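Local coordinates for protein 5,10-methylenetetrahydrofolate dehydrogenase (Bombyx mori, PDB 5ZF1) that probably catalyses the NADP+-dependent oxidation of 5,10-methylenetetrahydrofolate in one-carbon metabolism of the silkworm, at residues B[1-6]-B[150-155]; B[157-162]-B[212-217]; B[229-234]-B[264-269]. One frame throughout, in Å; residues are numbered along the deposited sequence. Where two conformers were deposited one is given.

Contact 1. Residues B[1-6]-B[150-155]; sequences MARILD and KRFNID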
loop_
_atom_site.group_PDB
_atom_site.type_symbol
_atom_site.label_atom_id
_atom_site.label_comp_id
_atom_site.label_asym_id
_atom_site.label_seq_id
_atom_site.Cartn_x
_atom_site.Cartn_y
_atom_site.Cartn_z
ATOM N N MET B 1 23.710 11.746 -25.416
ATOM C CA MET B 1 22.980 10.480 -25.440
ATOM C C MET B 1 22.923 9.820 -24.057
ATOM O O MET B 1 23.918 9.760 -23.333
ATOM C CB MET B 1 23.609 9.526 -26.455
ATOM C CG MET B 1 23.506 10.021 -27.889
ATOM S SD MET B 1 21.828 10.548 -28.295
ATOM C CE MET B 1 20.968 8.978 -28.241
ATOM N N ALA B 2 21.744 9.322 -23.701
ATOM C CA ALA B 2 21.533 8.751 -22.377
ATOM C C ALA B 2 22.209 7.392 -22.244
ATOM O O ALA B 2 22.345 6.644 -23.217
ATOM C CB ALA B 2 20.039 8.603 -22.104
ATOM N N ARG B 3 22.633 7.073 -21.019
ATOM C CA ARG B 3 23.048 5.712 -20.704
ATOM C C ARG B 3 21.900 4.747 -20.961
ATOM O O ARG B 3 20.728 5.079 -20.770
ATOM C CB ARG B 3 23.463 5.579 -19.244
ATOM C CG ARG B 3 24.410 6.623 -18.718
ATOM C CD ARG B 3 24.471 6.508 -17.207
ATOM N NE ARG B 3 24.648 5.125 -16.766
ATOM C CZ ARG B 3 24.331 4.677 -15.553
ATOM N NH1 ARG B 3 23.796 5.497 -14.660
ATOM N NH2 ARG B 3 24.529 3.406 -15.240
ATOM N N ILE B 4 22.244 3.529 -21.361
ATOM C CA ILE B 4 21.253 2.512 -21.683
ATOM C C ILE B 4 21.070 1.610 -20.468
ATOM O O ILE B 4 22.026 0.997 -19.982
ATOM C CB ILE B 4 21.660 1.708 -22.928
ATOM C CG1 ILE B 4 22.254 2.636 -23.994
ATOM C CG2 ILE B 4 20.464 0.967 -23.496
ATOM C CD1 ILE B 4 21.258 3.597 -24.597
ATOM N N LEU B 5 19.838 1.531 -19.964
ATOM C CA LEU B 5 19.519 0.635 -18.852
ATOM C C LEU B 5 18.990 -0.673 -19.431
ATOM O O LEU B 5 17.792 -0.956 -19.423
ATOM C CB LEU B 5 18.516 1.280 -17.903
ATOM C CG LEU B 5 18.806 2.717 -17.481
ATOM C CD1 LEU B 5 17.538 3.420 -16.987
ATOM C CD2 LEU B 5 19.889 2.724 -16.411
ATOM N N ASP B 6 19.919 -1.496 -19.922
ATOM C CA ASP B 6 19.579 -2.732 -20.630
ATOM C C ASP B 6 19.233 -3.824 -19.626
ATOM O O ASP B 6 20.122 -4.441 -19.031
ATOM C CB ASP B 6 20.734 -3.166 -21.526
ATOM C CG ASP B 6 20.453 -4.475 -22.250
ATOM O OD1 ASP B 6 19.264 -4.839 -22.407
ATOM O OD2 ASP B 6 21.427 -5.142 -22.656
ATOM N N LYS B 150 18.842 0.423 -8.566
ATOM C CA LYS B 150 19.960 0.193 -7.654
ATOM C C LYS B 150 21.208 -0.232 -8.407
ATOM O O LYS B 150 22.309 0.222 -8.093
ATOM C CB LYS B 150 19.584 -0.864 -6.613
ATOM C CG LYS B 150 18.407 -0.455 -5.745
ATOM C CD LYS B 150 18.078 -1.497 -4.689
ATOM C CE LYS B 150 18.832 -1.234 -3.396
ATOM N NZ LYS B 150 20.314 -1.376 -3.535
ATOM N N ARG B 151 21.065 -1.103 -9.402
ATOM C CA ARG B 151 22.259 -1.620 -10.065
ATOM C C ARG B 151 22.912 -0.581 -10.963
ATOM O O ARG B 151 24.122 -0.643 -11.194
ATOM C CB ARG B 151 21.915 -2.874 -10.865
ATOM C CG ARG B 151 21.498 -4.022 -9.989
ATOM C CD ARG B 151 22.676 -4.865 -9.579
ATOM N NE ARG B 151 22.247 -5.999 -8.767
ATOM C CZ ARG B 151 22.866 -7.174 -8.742
ATOM N NH1 ARG B 151 23.938 -7.373 -9.496
ATOM N NH2 ARG B 151 22.409 -8.153 -7.972
ATOM N N PHE B 152 22.147 0.382 -11.474
ATOM C CA PHE B 152 22.726 1.424 -12.302
ATOM C C PHE B 152 23.050 2.684 -11.517
ATOM O O PHE B 152 23.367 3.721 -12.122
ATOM C CB PHE B 152 21.802 1.722 -13.487
ATOM C CG PHE B 152 21.780 0.617 -14.513
ATOM C CD1 PHE B 152 22.826 0.463 -15.403
ATOM C CD2 PHE B 152 20.727 -0.278 -14.567
ATOM C CE1 PHE B 152 22.814 -0.563 -16.342
ATOM C CE2 PHE B 152 20.708 -1.304 -15.502
ATOM C CZ PHE B 152 21.751 -1.444 -16.389
ATOM N N ASN B 153 22.991 2.605 -10.183
ATOM C CA ASN B 153 23.422 3.700 -9.313
ATOM C C ASN B 153 22.592 4.955 -9.543
ATOM O O ASN B 153 23.118 6.066 -9.582
ATOM C CB ASN B 153 24.914 4.003 -9.495
ATOM C CG ASN B 153 25.740 3.610 -8.283
ATOM O OD1 ASN B 153 25.286 2.839 -7.434
ATOM N ND2 ASN B 153 26.962 4.137 -8.198
ATOM N N ILE B 154 21.300 4.774 -9.714
ATOM C CA ILE B 154 20.391 5.888 -9.907
ATOM C C ILE B 154 19.978 6.376 -8.535
ATOM O O ILE B 154 19.488 5.592 -7.708
ATOM C CB ILE B 154 19.166 5.464 -10.731
ATOM C CG1 ILE B 154 19.611 4.827 -12.058
ATOM C CG2 ILE B 154 18.247 6.678 -10.930
ATOM C CD1 ILE B 154 20.307 5.767 -12.985
ATOM N N ASP B 155 20.195 7.657 -8.277
ATOM C CA ASP B 155 19.890 8.216 -6.970
ATOM C C ASP B 155 18.385 8.364 -6.798
ATOM O O ASP B 155 17.719 9.008 -7.616
ATOM C CB ASP B 155 20.586 9.554 -6.817
ATOM C CG ASP B 155 22.077 9.384 -6.873
ATOM O OD1 ASP B 155 22.561 8.709 -5.959
ATOM O OD2 ASP B 155 22.716 9.851 -7.831
#
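Arg3 and Leu5 meet Phe152 in a mixed polar and aromatic surface contact, where the N-terminal edge strand 3-4 of the six-stranded parallel sheet lies beside the end of helix 140-151. The helix stops in a Schellman motif: Asn153, with positive phi, is its C-prime residue, and Asn153 N bonds Lys150 O while Ile154 N reaches back to Leu149 O. Phe152 stands at the turn, and both its carbonyl and its ring are used.

The guanidinium of Arg3 grips that carbonyl with two N-H groups. Arg3 NH1 lies 3.1 Å from Phe152 O, with 157° at the hydrogen and the oxygen in the guanidinium plane; the bond from Arg3 NH2 to Phe152 O is weak, at 3.3 Å. The Arg3 chain bends at chi3 (47°), and its guanidinium ends edge-on to this oxygen. The same NH2 sits 3.4 Å from Phe152 CD1, at the ring edge, with the two planes 60° apart, and Arg3 NH1 is 3.9 Å from Ile154 CD1.

Over one face of the ring comes a methyl group. Leu5 CD2 stands 3.8 Å from the Phe152 ring centroid in a CH-pi contact, shifted toward the rim, and is closest to Phe152 CG at 3.4 Å. Leu10 of helix 7-26 also touches the Phe152 side chain, and Leu5 packs on Thr236 and Ile238 of strand 236-239.

One carbonyl at the helix end thus receives two donors from a cationic group, which is likely to suit the negative end of the helix dipole, while a leucine methyl packs on one face of the ring beside it.

Contact 2. Residues B[157-162]-B[212-217]; sequences FGRNAV and NADIII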
loop_
_atom_site.group_PDB
_atom_site.type_symbol
_atom_site.label_atom_id
_atom_site.label_comp_id
_atom_site.label_asym_id
_atom_site.label_seq_id
_atom_site.Cartn_x
_atom_site.Cartn_y
_atom_site.Cartn_z
ATOM N N PHE B 157 17.187 8.678 -3.170
ATOM C CA PHE B 157 16.978 9.294 -1.863
ATOM C C PHE B 157 16.731 10.796 -1.980
ATOM O O PHE B 157 17.613 11.545 -2.413
ATOM C CB PHE B 157 18.217 9.017 -0.990
ATOM C CG PHE B 157 18.029 9.377 0.434
ATOM C CD1 PHE B 157 18.143 10.700 0.846
ATOM C CD2 PHE B 157 17.787 8.383 1.382
ATOM C CE1 PHE B 157 17.958 11.044 2.165
ATOM C CE2 PHE B 157 17.619 8.721 2.706
ATOM C CZ PHE B 157 17.699 10.046 3.093
ATOM N N GLY B 158 15.520 11.241 -1.613
ATOM C CA GLY B 158 15.170 12.639 -1.733
ATOM C C GLY B 158 14.965 13.132 -3.152
ATOM O O GLY B 158 14.810 14.337 -3.343
ATOM N N ARG B 159 14.948 12.243 -4.148
ATOM C CA ARG B 159 14.741 12.669 -5.526
ATOM C C ARG B 159 13.253 12.601 -5.865
ATOM O O ARG B 159 12.497 11.870 -5.235
ATOM C CB ARG B 159 15.543 11.808 -6.500
ATOM C CG ARG B 159 16.998 12.335 -6.763
ATOM C CD ARG B 159 17.809 12.372 -5.484
ATOM N NE ARG B 159 19.148 12.929 -5.730
ATOM C CZ ARG B 159 20.161 12.782 -4.891
ATOM N NH1 ARG B 159 19.992 12.083 -3.778
ATOM N NH2 ARG B 159 21.346 13.298 -5.197
ATOM N N ASN B 160 12.868 13.355 -6.890
ATOM C CA ASN B 160 11.477 13.397 -7.373
ATOM C C ASN B 160 11.240 12.249 -8.348
ATOM O O ASN B 160 11.844 12.213 -9.427
ATOM C CB ASN B 160 11.207 14.729 -8.074
ATOM C CG ASN B 160 11.139 15.904 -7.127
ATOM O OD1 ASN B 160 11.149 15.752 -5.907
ATOM N ND2 ASN B 160 11.063 17.103 -7.697
ATOM N N ALA B 161 10.331 11.330 -8.006
ATOM C CA ALA B 161 10.034 10.191 -8.861
ATOM C C ALA B 161 8.568 10.255 -9.235
ATOM O O ALA B 161 7.716 10.471 -8.367
ATOM C CB ALA B 161 10.352 8.851 -8.177
ATOM N N VAL B 162 8.280 10.132 -10.518
ATOM C CA VAL B 162 6.896 10.051 -10.985
ATOM C C VAL B 162 6.672 8.628 -11.473
ATOM O O VAL B 162 7.434 8.128 -12.305
ATOM C CB VAL B 162 6.618 11.070 -12.107
ATOM C CG1 VAL B 162 5.212 10.823 -12.733
ATOM C CG2 VAL B 162 6.751 12.485 -11.576
ATOM N N ASN B 212 9.539 18.106 -13.787
ATOM C CA ASN B 212 10.252 18.316 -12.541
ATOM C C ASN B 212 10.785 17.020 -11.945
ATOM O O ASN B 212 11.307 17.038 -10.825
ATOM C CB ASN B 212 9.345 19.028 -11.541
ATOM C CG ASN B 212 8.972 20.424 -12.002
ATOM O OD1 ASN B 212 7.812 20.706 -12.308
ATOM N ND2 ASN B 212 9.971 21.293 -12.107
ATOM N N ALA B 213 10.678 15.906 -12.662
ATOM C CA ALA B 213 11.017 14.599 -12.109
ATOM C C ALA B 213 12.465 14.247 -12.403
ATOM O O ALA B 213 12.947 14.427 -13.523
ATOM C CB ALA B 213 10.108 13.507 -12.695
ATOM N N ASP B 214 13.143 13.701 -11.398
ATOM C CA ASP B 214 14.432 13.073 -11.638
ATOM C C ASP B 214 14.312 11.664 -12.196
ATOM O O ASP B 214 15.243 11.185 -12.853
ATOM C CB ASP B 214 15.202 13.042 -10.324
ATOM C CG ASP B 214 15.322 14.405 -9.724
ATOM O OD1 ASP B 214 15.883 15.285 -10.419
ATOM O OD2 ASP B 214 14.837 14.611 -8.587
ATOM N N ILE B 215 13.193 10.986 -11.947
ATOM C CA ILE B 215 12.960 9.622 -12.402
ATOM C C ILE B 215 11.522 9.567 -12.872
ATOM O O ILE B 215 10.642 10.051 -12.157
ATOM C CB ILE B 215 13.172 8.588 -11.278
ATOM C CG1 ILE B 215 14.623 8.631 -10.758
ATOM C CG2 ILE B 215 12.856 7.180 -11.753
ATOM C CD1 ILE B 215 14.775 7.946 -9.393
ATOM N N ILE B 216 11.293 9.005 -14.060
ATOM C CA ILE B 216 9.942 8.692 -14.550
ATOM C C ILE B 216 9.877 7.204 -14.838
ATOM O O ILE B 216 10.730 6.660 -15.547
ATOM C CB ILE B 216 9.575 9.496 -15.812
ATOM C CG1 ILE B 216 9.719 10.994 -15.574
ATOM C CG2 ILE B 216 8.103 9.152 -16.286
ATOM C CD1 ILE B 216 9.525 11.805 -16.894
ATOM N N ILE B 217 8.860 6.545 -14.286
ATOM C CA ILE B 217 8.607 5.133 -14.520
ATOM C C ILE B 217 7.224 5.027 -15.135
ATOM O O ILE B 217 6.244 5.431 -14.512
ATOM C CB ILE B 217 8.689 4.322 -13.219
ATOM C CG1 ILE B 217 10.129 4.318 -12.706
ATOM C CG2 ILE B 217 8.175 2.901 -13.449
ATOM C CD1 ILE B 217 10.257 4.017 -11.232
#
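Ala161 and Val162 pair with Ile215 and Ile216 in parallel register, and backbone bonds join their strands, 160-162 and 215-217. Val162 N donates to Ile215 O at 2.9 Å, and Ile217 N to Val162 O at 2.9 Å. Asn160 O takes Ile215 N at 3.1 Å and, weakly, Asp214 N.

Polar side chains secure the entry to the pair. Asp214 OD2 accepts Asn160 N at 2.9 Å through its anti lone pair. The aliphatic part of Arg159 crosses this carboxylate, Arg159 CB lying 3.6 Å from Asp214 OD2, while Asp214 OD1 holds Lys232 in a salt bridge. An alanine in place of Asp214 would probably leave Asn160 N without this acceptor and Lys232 without its carboxylate mate. Asn160 ND2 reaches Asn212 O at 3.1 Å in a nearly straight bond, 169° at the hydrogen.

Among the apolar contacts, Val162 CG2 meets Ala213 CB at 3.7 Å, and Ala161 CB faces Ile215 CB. Helix 171-178 packs on Ala161 and helix 203-211 on Val162, the parallel sheet with flanking helices typical of a Rossmann-type NAD(P)-binding domain.

Contact 3. Residues B[229-234]-B[264-269]; sequences DMVKPG and SKIAGA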
loop_
_atom_site.group_PDB
_atom_site.type_symbol
_atom_site.label_atom_id
_atom_site.label_comp_id
_atom_site.label_asym_id
_atom_site.label_seq_id
_atom_site.Cartn_x
_atom_site.Cartn_y
_atom_site.Cartn_z
ATOM N N ASP B 229 9.986 17.137 -24.444
ATOM C CA ASP B 229 9.672 18.335 -23.675
ATOM C C ASP B 229 9.104 18.023 -22.297
ATOM O O ASP B 229 8.861 18.956 -21.522
ATOM C CB ASP B 229 8.695 19.220 -24.453
ATOM C CG ASP B 229 7.394 18.513 -24.779
ATOM O OD1 ASP B 229 7.308 17.286 -24.570
ATOM O OD2 ASP B 229 6.455 19.191 -25.251
ATOM N N MET B 230 8.892 16.750 -21.976
ATOM C CA MET B 230 8.431 16.351 -20.655
ATOM C C MET B 230 9.571 15.941 -19.744
ATOM O O MET B 230 9.324 15.622 -18.584
ATOM C CB MET B 230 7.429 15.194 -20.769
ATOM C CG MET B 230 6.118 15.598 -21.457
ATOM S SD MET B 230 5.102 14.211 -21.990
ATOM C CE MET B 230 4.856 13.335 -20.438
ATOM N N VAL B 231 10.808 15.931 -20.237
ATOM C CA VAL B 231 11.905 15.272 -19.540
ATOM C C VAL B 231 12.862 16.327 -19.010
ATOM O O VAL B 231 13.272 17.241 -19.738
ATOM C CB VAL B 231 12.611 14.257 -20.449
ATOM C CG1 VAL B 231 13.818 13.623 -19.736
ATOM C CG2 VAL B 231 11.615 13.195 -20.878
ATOM N N LYS B 232 13.176 16.220 -17.738
ATOM C CA LYS B 232 14.209 17.042 -17.145
ATOM C C LYS B 232 15.560 16.578 -17.674
ATOM O O LYS B 232 15.832 15.374 -17.683
ATOM C CB LYS B 232 14.148 16.904 -15.624
ATOM C CG LYS B 232 15.053 17.820 -14.833
ATOM C CD LYS B 232 14.915 17.516 -13.340
ATOM C CE LYS B 232 15.986 18.182 -12.511
ATOM N NZ LYS B 232 15.600 18.153 -11.071
ATOM N N PRO B 233 16.433 17.482 -18.115
ATOM C CA PRO B 233 17.754 17.034 -18.576
ATOM C C PRO B 233 18.454 16.206 -17.506
ATOM O O PRO B 233 18.491 16.579 -16.332
ATOM C CB PRO B 233 18.494 18.350 -18.864
ATOM C CG PRO B 233 17.404 19.337 -19.131
ATOM C CD PRO B 233 16.279 18.944 -18.210
ATOM N N GLY B 234 18.979 15.049 -17.918
ATOM C CA GLY B 234 19.643 14.139 -17.014
ATOM C C GLY B 234 18.740 13.203 -16.240
ATOM O O GLY B 234 19.243 12.438 -15.417
ATOM N N SER B 264 16.071 10.195 -25.712
ATOM C CA SER B 264 17.455 9.771 -25.502
ATOM C C SER B 264 18.430 10.936 -25.589
ATOM O O SER B 264 19.506 10.880 -24.988
ATOM C CB SER B 264 17.849 8.700 -26.519
ATOM O OG SER B 264 17.028 7.550 -26.407
ATOM N N LYS B 265 18.081 11.990 -26.337
ATOM C CA LYS B 265 18.908 13.189 -26.416
ATOM C C LYS B 265 18.822 14.059 -25.170
ATOM O O LYS B 265 19.640 14.974 -25.020
ATOM C CB LYS B 265 18.510 14.038 -27.629
ATOM C CG LYS B 265 18.656 13.370 -28.980
ATOM C CD LYS B 265 18.136 14.301 -30.069
ATOM C CE LYS B 265 18.074 13.620 -31.425
ATOM N NZ LYS B 265 17.180 14.362 -32.362
ATOM N N ILE B 266 17.855 13.817 -24.288
ATOM C CA ILE B 266 17.638 14.647 -23.113
ATOM C C ILE B 266 17.938 13.893 -21.824
ATOM O O ILE B 266 18.559 14.441 -20.910
ATOM C CB ILE B 266 16.193 15.199 -23.093
ATOM C CG1 ILE B 266 15.840 15.844 -24.435
ATOM C CG2 ILE B 266 16.025 16.193 -21.947
ATOM C CD1 ILE B 266 16.636 17.093 -24.727
ATOM N N ALA B 267 17.486 12.646 -21.730
ATOM C CA ALA B 267 17.555 11.889 -20.494
ATOM C C ALA B 267 18.997 11.545 -20.139
ATOM O O ALA B 267 19.880 11.483 -20.996
ATOM C CB ALA B 267 16.739 10.601 -20.611
ATOM N N GLY B 268 19.226 11.320 -18.842
ATOM C CA GLY B 268 20.516 10.818 -18.394
ATOM C C GLY B 268 20.655 9.316 -18.517
ATOM O O GLY B 268 21.760 8.812 -18.718
ATOM N N ALA B 269 19.552 8.578 -18.404
ATOM C CA ALA B 269 19.576 7.125 -18.492
ATOM C C ALA B 269 18.200 6.696 -18.967
ATOM O O ALA B 269 17.216 7.342 -18.614
ATOM C CB ALA B 269 19.910 6.481 -17.145
#
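Ile266 is the main bump here, and the bend of the chain from Val231 to Pro233 is the hollow that receives it. Its CG2 branch does the touching: anti to the backbone N, Ile266 CG2 lies 3.7 Å from Val231 O and 3.9 Å from Pro233 CA. Val231 answers with its own branch, CG1 resting 4.0 Å from Ile266 CG2 and 4.3 Å from Ala267 CB, while the Pro233 ring brings CG to the same Ile266 methyl more loosely.

Past the proline the two backbones close up. Gly234 N donates to Ile266 O at 3.1 Å, almost straight at 173°, and Pro233 CA adds a C-H contact to that oxygen. The two glycines also lie close, Gly234 C 3.2 Å from Gly268 N. It is the bareness of Gly268 that permits this, since a side chain there would run into Gly234 O. Gly234 is glycine for a reason of its own backbone: at its positive phi (83°) a CB would press against the carbonyl oxygen of Pro233.

Both loops lead into neighbouring strands of the parallel sheet, 236-239 and 269-270. Val231 and Ala267 both touch Ile237 of the first, and helix 203-211 packs against Met230.

In the fold
Contact 2 is the buried one, joining strands 160-164 and 215-218 inside the sheet; contact 1 lies at the surface, at the edge strand 3-4, and contact 3 is partly buried. Contacts 1 and 2 both reach the same parallel sheet, and the loops of contact 3 run into two more of its strands, 236-239 and 269-270. Chemistry follows place: regular backbone bonding in contact 2, an arginine and a ring at a helix end in contact 1, close-set glycines and branched methyls in contact 3. They also touch one another: Ile215 CD1 packs on Ile154 between contacts 1 and 2, Lys232 of contact 3 reaches contact 2, and Arg3 N probably bonds Gly268 O, linking contacts 1 and 3.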